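Local structure of NANS (YJHS), A 9-O-acetyl N-acetylneuraminic acid esterase (Escherichia coli O157:H7 EDL933, 3PT5) at residues 185-190 with 324-329. The protein probably hydrolyses the 9-O-acetyl group of 9-O-acetyl-N-acetylneuraminate, letting the bacterium grow on this sialic acid from host mucosa. Numbering follows the deposited sequence.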
loop_
_atom_site.group_PDB
_atom_site.type_symbol
_atom_site.label_atom_id
_atom_site.label_comp_id
_atom_site.label_asym_id
_atom_site.label_seq_id
_atom_site.Cartn_x
_atom_site.Cartn_y
_atom_site.Cartn_z
ATOM N N GLY A 185 1.170 11.881 -5.079
ATOM C CA GLY A 185 0.581 10.895 -5.991
ATOM C C GLY A 185 0.072 9.666 -5.270
ATOM O O GLY A 185 -0.064 9.670 -4.052
ATOM N N VAL A 186 -0.282 8.649 -6.069
ATOM C CA VAL A 186 -0.866 7.404 -5.579
ATOM C C VAL A 186 0.105 6.272 -5.881
ATOM O O VAL A 186 0.568 6.140 -7.002
ATOM C CB VAL A 186 -2.219 7.105 -6.278
ATOM C CG1 VAL A 186 -2.814 5.758 -5.839
ATOM C CG2 VAL A 186 -3.235 8.245 -6.046
ATOM N N CYS A 187 0.409 5.471 -4.872
ATOM C CA CYS A 187 1.088 4.192 -5.060
ATOM C C CYS A 187 -0.002 3.139 -5.106
ATOM O O CYS A 187 -0.665 2.873 -4.120
ATOM C CB CYS A 187 2.063 3.903 -3.903
ATOM S SG CYS A 187 3.399 5.120 -3.858
ATOM N N TRP A 188 -0.151 2.538 -6.274
ATOM C CA TRP A 188 -1.230 1.592 -6.575
ATOM C C TRP A 188 -0.614 0.235 -6.873
ATOM O O TRP A 188 0.209 0.154 -7.765
ATOM C CB TRP A 188 -1.926 2.090 -7.839
ATOM C CG TRP A 188 -2.997 1.209 -8.357
ATOM C CD1 TRP A 188 -2.914 0.392 -9.446
ATOM C CD2 TRP A 188 -4.325 1.027 -7.812
ATOM N NE1 TRP A 188 -4.113 -0.276 -9.631
ATOM C CE2 TRP A 188 -4.981 0.079 -8.633
ATOM C CE3 TRP A 188 -5.008 1.548 -6.697
ATOM C CZ2 TRP A 188 -6.301 -0.337 -8.398
ATOM C CZ3 TRP A 188 -6.325 1.124 -6.457
ATOM C CH2 TRP A 188 -6.954 0.202 -7.314
ATOM N N MET A 189 -1.035 -0.833 -6.170
ATOM C CA MET A 189 -0.639 -2.184 -6.562
ATOM C C MET A 189 -1.873 -3.015 -6.507
ATOM O O MET A 189 -2.370 -3.309 -5.430
ATOM C CB MET A 189 0.431 -2.799 -5.640
ATOM C CG MET A 189 1.745 -2.093 -5.812
ATOM S SD MET A 189 3.052 -2.590 -4.724
ATOM C CE MET A 189 3.415 -4.232 -5.330
ATOM N N GLN A 190 -2.376 -3.352 -7.688
ATOM C CA GLN A 190 -3.620 -4.081 -7.807
ATOM C C GLN A 190 -3.686 -4.766 -9.158
ATOM O O GLN A 190 -3.126 -4.286 -10.146
ATOM C CB GLN A 190 -4.775 -3.107 -7.676
ATOM C CG GLN A 190 -6.123 -3.761 -7.453
ATOM C CD GLN A 190 -6.764 -4.225 -8.735
ATOM O OE1 GLN A 190 -6.571 -3.614 -9.772
ATOM N NE2 GLN A 190 -7.555 -5.300 -8.665
ATOM N N ASP A 324 12.497 0.699 -2.453
ATOM C CA ASP A 324 13.529 1.372 -3.263
ATOM C C ASP A 324 12.954 1.836 -4.582
ATOM O O ASP A 324 13.171 2.971 -4.984
ATOM C CB ASP A 324 14.702 0.435 -3.568
ATOM C CG ASP A 324 15.622 0.232 -2.393
ATOM O OD1 ASP A 324 15.561 0.993 -1.413
ATOM O OD2 ASP A 324 16.451 -0.725 -2.471
ATOM N N ARG A 325 12.212 0.950 -5.257
ATOM C CA ARG A 325 11.819 1.233 -6.645
ATOM C C ARG A 325 10.714 2.289 -6.674
ATOM O O ARG A 325 10.692 3.163 -7.564
ATOM C CB ARG A 325 11.411 -0.061 -7.357
ATOM C CG ARG A 325 12.574 -0.967 -7.675
ATOM C CD ARG A 325 13.475 -0.345 -8.782
ATOM N NE ARG A 325 12.999 -0.681 -10.130
ATOM C CZ ARG A 325 13.362 -0.081 -11.274
ATOM N NH1 ARG A 325 14.162 0.972 -11.283
ATOM N NH2 ARG A 325 12.868 -0.527 -12.427
ATOM N N PHE A 326 9.792 2.239 -5.713
ATOM C CA PHE A 326 8.804 3.328 -5.629
ATOM C C PHE A 326 9.448 4.665 -5.374
ATOM O O PHE A 326 9.079 5.637 -6.023
ATOM C CB PHE A 326 7.751 3.068 -4.547
ATOM C CG PHE A 326 6.618 2.207 -5.033
ATOM C CD1 PHE A 326 6.576 0.848 -4.722
ATOM C CD2 PHE A 326 5.606 2.761 -5.812
ATOM C CE1 PHE A 326 5.544 0.035 -5.209
ATOM C CE2 PHE A 326 4.569 1.947 -6.296
ATOM C CZ PHE A 326 4.558 0.587 -6.001
ATOM N N VAL A 327 10.374 4.717 -4.410
ATOM C CA VAL A 327 11.022 5.973 -4.073
ATOM C C VAL A 327 11.816 6.507 -5.283
ATOM O O VAL A 327 11.763 7.703 -5.568
ATOM C CB VAL A 327 11.871 5.866 -2.783
ATOM C CG1 VAL A 327 12.728 7.109 -2.564
ATOM C CG2 VAL A 327 10.911 5.596 -1.578
ATOM N N GLU A 328 12.529 5.638 -5.986
ATOM C CA GLU A 328 13.233 6.067 -7.211
ATOM C C GLU A 328 12.227 6.708 -8.200
ATOM O O GLU A 328 12.501 7.759 -8.803
ATOM C CB GLU A 328 13.891 4.874 -7.898
ATOM C CG GLU A 328 15.063 4.214 -7.192
ATOM C CD GLU A 328 15.348 2.819 -7.794
ATOM O OE1 GLU A 328 15.130 2.653 -9.027
ATOM O OE2 GLU A 328 15.755 1.889 -7.034
ATOM N N ALA A 329 11.077 6.056 -8.394
ATOM C CA ALA A 329 10.072 6.561 -9.332
ATOM C C ALA A 329 9.431 7.878 -8.914
ATOM O O ALA A 329 9.165 8.761 -9.757
ATOM C CB ALA A 329 9.018 5.487 -9.628
#
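Helix 315-335 packs on one side of the central, mostly parallel sheet of this SGNH-hydrolase fold, and its residues 324-329 meet residues 185-190 of strand 182-189 and its end through one aromatic ring, F326, which touches the sulfurs of C187 and M189. The two sulfur residues stand two apart on the strand, and both start their side chains toward the helix. C187 SG lies 3.8 Å from F326 CD2 and 4.6 Å from the ring centroid. At 45° off the ring normal its approach is oblique, and C187 CB adds a contact of 4.0 Å to F326 CE2. M189 comes in differently: its SD sits at the ring edge, close to the ring plane, 75° off the normal and 3.7 Å from F326 CE1. M189 CG lies 3.9 Å from F326 CZ. SG of C187 and CG of M189 are each anti to their own carbonyl carbon, and the difference between the two comes from the greater length of M189, whose chain is extended at chi2 and bent at chi3 (70°), with SD beside CE1 and CZ of F326. F326 also packs on I110 of helix 107-114, F234 of strand 233-236 and V268 of strand 265-268. W188, between the two sulfur residues, starts away from the helix and meets W157, F207 and W233 instead. Between these two segments the contact therefore rests on dispersion and sulfur-aromatic attraction; at M189 the edge-on approach sets a polarisable sulfur beside the ring's C-H rim, probably a mildly favourable electrostatic match within the buried core.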